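Local atomic coordinates of fructosyl amine:oxygen oxidoreductase (Neosartorya fumigata, PDB entry 4WCT), a protein that probably catalyses the oxidative deglycation of fructosyl amines (Amadori products) with molecular oxygen, using a bound flavin-adenine dinucleotide cofactor. Residues A65-S77 / H172-M185. Numbering follows the deposited sequence.
Sequences AAGNDINKIMEHS and HKSGAGWIHAKKAM. With FAD (flavin-adenine dinucleotide), chain C.
Paired backbone bonds join K72 to I179 and M74 to G177, making strands 72-75 and 176-179 antiparallel neighbours; M74 N-H points most directly at its acceptor, G177 O (3.0 Å, 169°), although it sits above the carbonyl plane. Beyond the strands, H76 N donates to G175 O, and K182 N, in the first turn of helix 181-194, donates to D69 O.

Side-chain polar contacts close both ends. H172 ND1 donates a hydrogen bond to the anti lone pair of E75 OE2 (3.0 Å); the oxygen lies in the imidazole plane, although carboxylate and ring are turned 57° apart. At the far end K182 runs alongside N68, whose ND2 is held by S62 O. H180 ND1 caps the helix by accepting from K183 N, and K72 NZ bridges to D69 OD2 (2.9 Å), a carboxylate also paired with K297.

In the packing, I70 O sits over the centre of one H180 ring face. K72 CG touches A181 CB (3.6 Å); a bend at chi2 (-76°) then carries the lysine along the flavin.

As strand 72-75 is an edge strand, its outward-facing I73 N donates to flavin O4 (2.8 Å) and I73 O accepts from N3. The D69 salt bridge holds K72 NZ 3.5 Å from FAD C5X, fixing the lysine against the isoalloxazine.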
loop_
_atom_site.group_PDB
_atom_site.type_symbol
_atom_site.label_atom_id
_atom_site.label_comp_id
_atom_site.label_asym_id
_atom_site.label_seq_id
_atom_site.Cartn_x
_atom_site.Cartn_y
_atom_site.Cartn_z
ATOM N N ALA A 65 -0.439 -10.081 0.850
ATOM C CA ALA A 65 -1.124 -8.809 0.775
ATOM C C ALA A 65 -0.188 -7.746 1.324
ATOM O O ALA A 65 0.369 -7.895 2.423
ATOM C CB ALA A 65 -2.421 -8.816 1.556
ATOM N N ALA A 66 -0.069 -6.650 0.582
ATOM C CA ALA A 66 0.714 -5.486 1.049
ATOM C C ALA A 66 0.054 -4.899 2.295
ATOM O O ALA A 66 0.748 -4.392 3.179
ATOM C CB ALA A 66 0.858 -4.434 -0.031
ATOM N N GLY A 67 -1.265 -5.064 2.412
ATOM C CA GLY A 67 -1.970 -4.623 3.620
ATOM C C GLY A 67 -1.753 -5.493 4.843
ATOM O O GLY A 67 -2.181 -5.129 5.933
ATOM N N ASN A 68 -1.087 -6.643 4.703
ATOM C CA ASN A 68 -0.875 -7.516 5.858
ATOM C C ASN A 68 0.398 -7.101 6.576
ATOM O O ASN A 68 1.469 -7.649 6.319
ATOM C CB ASN A 68 -0.799 -8.970 5.437
ATOM C CG ASN A 68 -0.690 -9.921 6.594
ATOM O OD1 ASN A 68 -0.571 -9.510 7.752
ATOM N ND2 ASN A 68 -0.554 -11.196 6.283
ATOM N N ASP A 69 0.252 -6.065 7.402
ATOM C CA ASP A 69 1.372 -5.426 8.044
ATOM C C ASP A 69 0.867 -4.914 9.390
ATOM O O ASP A 69 -0.249 -4.367 9.487
ATOM C CB ASP A 69 1.814 -4.241 7.163
ATOM C CG ASP A 69 3.219 -3.807 7.437
ATOM O OD1 ASP A 69 3.626 -3.937 8.613
ATOM O OD2 ASP A 69 3.789 -3.086 6.560
ATOM N N ILE A 70 1.712 -5.001 10.411
ATOM C CA ILE A 70 1.323 -4.513 11.737
ATOM C C ILE A 70 1.124 -2.998 11.797
ATOM O O ILE A 70 0.393 -2.487 12.640
ATOM C CB ILE A 70 2.332 -4.931 12.836
ATOM C CG1 ILE A 70 3.765 -4.592 12.443
ATOM C CG2 ILE A 70 2.160 -6.402 13.200
ATOM C CD1 ILE A 70 4.748 -4.659 13.587
ATOM N N ASN A 71 1.649 -2.271 10.826
ATOM C CA ASN A 71 1.354 -0.864 10.745
ATOM C C ASN A 71 1.583 -0.329 9.350
ATOM O O ASN A 71 2.372 -0.909 8.582
ATOM C CB ASN A 71 2.138 -0.066 11.778
ATOM C CG ASN A 71 3.546 -0.566 11.965
ATOM O OD1 ASN A 71 4.315 -0.631 11.021
ATOM N ND2 ASN A 71 3.872 -0.961 13.199
ATOM N N LYS A 72 0.901 0.766 9.051
ATOM C CA LYS A 72 1.118 1.585 7.854
ATOM C C LYS A 72 0.855 3.041 8.252
ATOM O O LYS A 72 0.198 3.337 9.265
ATOM C CB LYS A 72 0.129 1.207 6.714
ATOM C CG LYS A 72 0.211 -0.239 6.280
ATOM C CD LYS A 72 1.433 -0.516 5.412
ATOM C CE LYS A 72 1.248 -1.806 4.638
ATOM N NZ LYS A 72 2.523 -2.313 4.080
ATOM N N ILE A 73 1.362 3.945 7.434
ATOM C CA ILE A 73 1.195 5.385 7.643
ATOM C C ILE A 73 -0.139 5.834 7.077
ATOM O O ILE A 73 -0.509 5.434 5.980
ATOM C CB ILE A 73 2.322 6.161 6.943
ATOM C CG1 ILE A 73 3.694 5.683 7.446
ATOM C CG2 ILE A 73 2.095 7.652 7.151
ATOM C CD1 ILE A 73 4.879 6.233 6.678
ATOM N N MET A 74 -0.857 6.667 7.831
ATOM C CA MET A 74 -2.031 7.400 7.361
ATOM C C MET A 74 -1.699 8.902 7.442
ATOM O O MET A 74 -1.271 9.403 8.480
ATOM C CB MET A 74 -3.254 7.090 8.248
ATOM C CG MET A 74 -4.445 8.091 8.139
ATOM S SD MET A 74 -5.214 8.071 6.540
ATOM C CE MET A 74 -5.820 9.745 6.337
ATOM N N GLU A 75 -1.966 9.623 6.362
ATOM C CA GLU A 75 -1.810 11.072 6.364
ATOM C C GLU A 75 -2.822 11.683 5.420
ATOM O O GLU A 75 -2.990 11.230 4.281
ATOM C CB GLU A 75 -0.419 11.481 5.921
ATOM C CG GLU A 75 -0.226 12.989 6.136
ATOM C CD GLU A 75 0.968 13.566 5.432
ATOM O OE1 GLU A 75 1.523 12.889 4.536
ATOM O OE2 GLU A 75 1.343 14.710 5.793
ATOM N N HIS A 76 -3.428 12.767 5.871
ATOM C CA HIS A 76 -4.280 13.586 5.048
ATOM C C HIS A 76 -3.792 15.049 5.117
ATOM O O HIS A 76 -3.637 15.610 6.204
ATOM C CB HIS A 76 -5.721 13.527 5.558
ATOM C CG HIS A 76 -6.616 14.510 4.877
ATOM N ND1 HIS A 76 -6.757 14.543 3.507
ATOM C CD2 HIS A 76 -7.266 15.597 5.351
ATOM C CE1 HIS A 76 -7.502 15.583 3.167
ATOM N NE2 HIS A 76 -7.857 16.216 4.273
ATOM N N SER A 77 -3.653 15.677 3.955
ATOM C CA SER A 77 -3.303 17.101 3.865
ATOM C C SER A 77 -4.290 17.829 2.954
ATOM O O SER A 77 -4.590 17.383 1.852
ATOM C CB SER A 77 -1.900 17.261 3.292
ATOM O OG SER A 77 -0.987 16.542 4.088
ATOM N N HIS A 172 3.721 17.061 11.549
ATOM C CA HIS A 172 2.289 17.231 11.234
ATOM C C HIS A 172 1.572 16.481 12.380
ATOM O O HIS A 172 1.651 15.265 12.450
ATOM C CB HIS A 172 2.019 16.534 9.860
ATOM C CG HIS A 172 0.579 16.488 9.462
ATOM N ND1 HIS A 172 0.169 16.022 8.235
ATOM C CD2 HIS A 172 -0.516 17.044 10.033
ATOM C CE1 HIS A 172 -1.131 16.211 8.100
ATOM N NE2 HIS A 172 -1.575 16.819 9.185
ATOM N N LYS A 173 0.982 17.194 13.330
ATOM C CA LYS A 173 0.433 16.556 14.520
ATOM C C LYS A 173 -0.942 15.888 14.354
ATOM O O LYS A 173 -1.219 14.889 15.004
ATOM C CB LYS A 173 0.347 17.585 15.632
ATOM C CG LYS A 173 1.500 17.536 16.607
ATOM C CD LYS A 173 1.405 18.666 17.627
ATOM C CE LYS A 173 2.212 19.889 17.204
ATOM N NZ LYS A 173 3.001 20.449 18.342
ATOM N N SER A 174 -1.867 16.591 13.718
ATOM C CA SER A 174 -3.257 16.149 13.610
ATOM C C SER A 174 -3.529 15.707 12.174
ATOM O O SER A 174 -2.985 16.280 11.231
ATOM C CB SER A 174 -4.180 17.328 13.958
ATOM O OG SER A 174 -4.020 17.665 15.321
ATOM N N GLY A 175 -4.396 14.711 11.992
ATOM C CA GLY A 175 -4.735 14.297 10.657
ATOM C C GLY A 175 -3.762 13.282 10.084
ATOM O O GLY A 175 -3.752 13.040 8.908
ATOM N N ALA A 176 -2.920 12.706 10.934
ATOM C CA ALA A 176 -1.891 11.786 10.495
ATOM C C ALA A 176 -1.469 10.904 11.654
ATOM O O ALA A 176 -1.660 11.241 12.838
ATOM C CB ALA A 176 -0.690 12.558 9.920
ATOM N N GLY A 177 -0.929 9.732 11.318
ATOM C CA GLY A 177 -0.488 8.762 12.309
ATOM C C GLY A 177 -0.287 7.423 11.653
ATOM O O GLY A 177 0.185 7.354 10.520
ATOM N N TRP A 178 -0.652 6.354 12.357
ATOM C CA TRP A 178 -0.506 5.037 11.823
ATOM C C TRP A 178 -1.749 4.191 12.014
ATOM O O TRP A 178 -2.619 4.472 12.867
ATOM C CB TRP A 178 0.716 4.351 12.428
ATOM C CG TRP A 178 0.638 4.088 13.920
ATOM C CD1 TRP A 178 1.122 4.880 14.914
ATOM C CD2 TRP A 178 0.224 2.873 14.549
ATOM N NE1 TRP A 178 0.949 4.277 16.124
ATOM C CE2 TRP A 178 0.364 3.050 15.939
ATOM C CE3 TRP A 178 -0.318 1.688 14.079
ATOM C CZ2 TRP A 178 0.057 2.048 16.865
ATOM C CZ3 TRP A 178 -0.692 0.701 15.017
ATOM C CH2 TRP A 178 -0.466 0.871 16.381
ATOM N N ILE A 179 -1.863 3.168 11.166
ATOM C CA ILE A 179 -2.974 2.254 11.226
ATOM C C ILE A 179 -2.486 0.829 11.417
ATOM O O ILE A 179 -1.439 0.435 10.895
ATOM C CB ILE A 179 -3.850 2.357 9.951
ATOM C CG1 ILE A 179 -2.997 2.186 8.706
ATOM C CG2 ILE A 179 -4.538 3.722 9.927
ATOM C CD1 ILE A 179 -3.760 1.683 7.499
ATOM N N HIS A 180 -3.248 0.038 12.166
ATOM C CA HIS A 180 -2.949 -1.367 12.273
ATOM C C HIS A 180 -3.561 -2.082 11.092
ATOM O O HIS A 180 -4.724 -2.508 11.143
ATOM C CB HIS A 180 -3.452 -1.959 13.580
ATOM C CG HIS A 180 -2.780 -3.245 13.942
ATOM N ND1 HIS A 180 -2.683 -4.316 13.075
ATOM C CD2 HIS A 180 -2.067 -3.587 15.041
ATOM C CE1 HIS A 180 -1.964 -5.268 13.637
ATOM N NE2 HIS A 180 -1.602 -4.859 14.846
ATOM N N ALA A 181 -2.837 -2.105 9.985
ATOM C CA ALA A 181 -3.445 -2.492 8.691
ATOM C C ALA A 181 -3.936 -3.935 8.740
ATOM O O ALA A 181 -5.037 -4.250 8.222
ATOM C CB ALA A 181 -2.449 -2.298 7.544
ATOM N N LYS A 182 -3.144 -4.807 9.351
ATOM C CA LYS A 182 -3.476 -6.221 9.413
ATOM C C LYS A 182 -4.790 -6.444 10.161
ATOM O O LYS A 182 -5.720 -7.090 9.644
ATOM C CB LYS A 182 -2.360 -6.977 10.101
ATOM C CG LYS A 182 -2.624 -8.459 10.239
ATOM C CD LYS A 182 -1.434 -9.123 10.888
ATOM C CE LYS A 182 -1.537 -10.634 10.880
ATOM N NZ LYS A 182 -0.239 -11.191 11.339
ATOM N N LYS A 183 -4.891 -5.876 11.362
ATOM C CA LYS A 183 -6.128 -6.019 12.149
ATOM C C LYS A 183 -7.329 -5.332 11.519
ATOM O O LYS A 183 -8.461 -5.862 11.591
ATOM C CB LYS A 183 -5.937 -5.521 13.589
ATOM C CG LYS A 183 -5.165 -6.498 14.442
ATOM C CD LYS A 183 -4.996 -6.014 15.872
ATOM C CE LYS A 183 -4.125 -7.010 16.605
ATOM N NZ LYS A 183 -4.111 -6.704 18.044
ATOM N N ALA A 184 -7.095 -4.219 10.825
ATOM C CA ALA A 184 -8.193 -3.522 10.185
ATOM C C ALA A 184 -8.704 -4.320 8.981
ATOM O O ALA A 184 -9.885 -4.405 8.736
ATOM C CB ALA A 184 -7.766 -2.140 9.778
ATOM N N MET A 185 -7.802 -4.965 8.263
ATOM C CA MET A 185 -8.195 -5.809 7.130
ATOM C C MET A 185 -8.978 -7.033 7.624
ATOM O O MET A 185 -10.020 -7.377 7.066
ATOM C CB MET A 185 -6.951 -6.230 6.323
ATOM C CG MET A 185 -7.288 -7.132 5.171
ATOM S SD MET A 185 -5.809 -7.368 4.117
ATOM C CE MET A 185 -4.664 -8.002 5.284
HETATM P PA FAD C . -2.955 -6.214 -1.414
HETATM O O1A FAD C . -3.277 -5.659 -0.057
HETATM O O2A FAD C . -1.575 -6.700 -1.732
HETATM O O5B FAD C . -3.987 -7.372 -1.667
HETATM C C5B FAD C . -3.937 -8.118 -2.892
HETATM C C4B FAD C . -4.633 -9.453 -2.652
HETATM O O4B FAD C . -4.799 -10.142 -3.934
HETATM C C3B FAD C . -3.871 -10.401 -1.731
HETATM O O3B FAD C . -4.668 -10.835 -0.618
HETATM C C2B FAD C . -3.502 -11.575 -2.643
HETATM O O2B FAD C . -3.371 -12.838 -1.995
HETATM C C1B FAD C . -4.609 -11.515 -3.698
HETATM N N9A FAD C . -4.205 -12.173 -4.960
HETATM C C8A FAD C . -2.990 -12.178 -5.536
HETATM N N7A FAD C . -2.996 -12.944 -6.651
HETATM C C5A FAD C . -4.281 -13.353 -6.816
HETATM C C6A FAD C . -4.964 -14.238 -7.751
HETATM N N6A FAD C . -4.303 -14.784 -8.786
HETATM N N1A FAD C . -6.267 -14.496 -7.510
HETATM C C2A FAD C . -6.961 -13.952 -6.501
HETATM N N3A FAD C . -6.380 -13.163 -5.582
HETATM C C4A FAD C . -5.065 -12.856 -5.706
HETATM N N1 FAD C . 0.374 2.410 1.889
HETATM C C2 FAD C . -0.026 3.409 2.752
HETATM O O2 FAD C . -1.131 3.913 2.561
HETATM N N3 FAD C . 0.699 3.739 3.824
HETATM C C4 FAD C . 1.927 3.221 4.043
HETATM O O4 FAD C . 2.653 3.515 5.032
HETATM C C4X FAD C . 2.424 2.183 3.157
HETATM N N5 FAD C . 3.645 1.619 3.356
HETATM C C5X FAD C . 3.960 0.486 2.655
HETATM C C6 FAD C . 5.086 -0.265 2.979
HETATM C C7 FAD C . 5.446 -1.345 2.195
HETATM C C7M FAD C . 6.611 -2.172 2.603
HETATM C C8 FAD C . 4.593 -1.730 1.063
HETATM C C8M FAD C . 4.898 -2.907 0.211
HETATM C C9 FAD C . 3.424 -1.060 0.798
HETATM C C9A FAD C . 3.100 0.070 1.519
HETATM N N10 FAD C . 1.962 0.812 1.192
HETATM C C10 FAD C . 1.555 1.820 2.068
HETATM C "C1'" FAD C . 1.088 0.543 0.059
HETATM C "C2'" FAD C . -0.114 -0.314 0.425
HETATM O "O2'" FAD C . 0.375 -1.414 1.182
HETATM C "C3'" FAD C . -0.783 -0.794 -0.870
HETATM O "O3'" FAD C . -0.957 0.311 -1.769
HETATM C "C4'" FAD C . -2.129 -1.471 -0.596
HETATM O "O4'" FAD C . -2.000 -2.358 0.513
HETATM C "C5'" FAD C . -2.511 -2.268 -1.836
HETATM O "O5'" FAD C . -3.788 -2.867 -1.616
HETATM P P FAD C . -4.339 -3.955 -2.663
HETATM O O1P FAD C . -5.674 -4.443 -2.147
HETATM O O2P FAD C . -4.216 -3.342 -4.037
HETATM O O3P FAD C . -3.267 -5.144 -2.549
HETATM O O HOH W 1 1.830 -10.091 9.132
HETATM O O HOH W 2 -4.694 17.295 7.951
#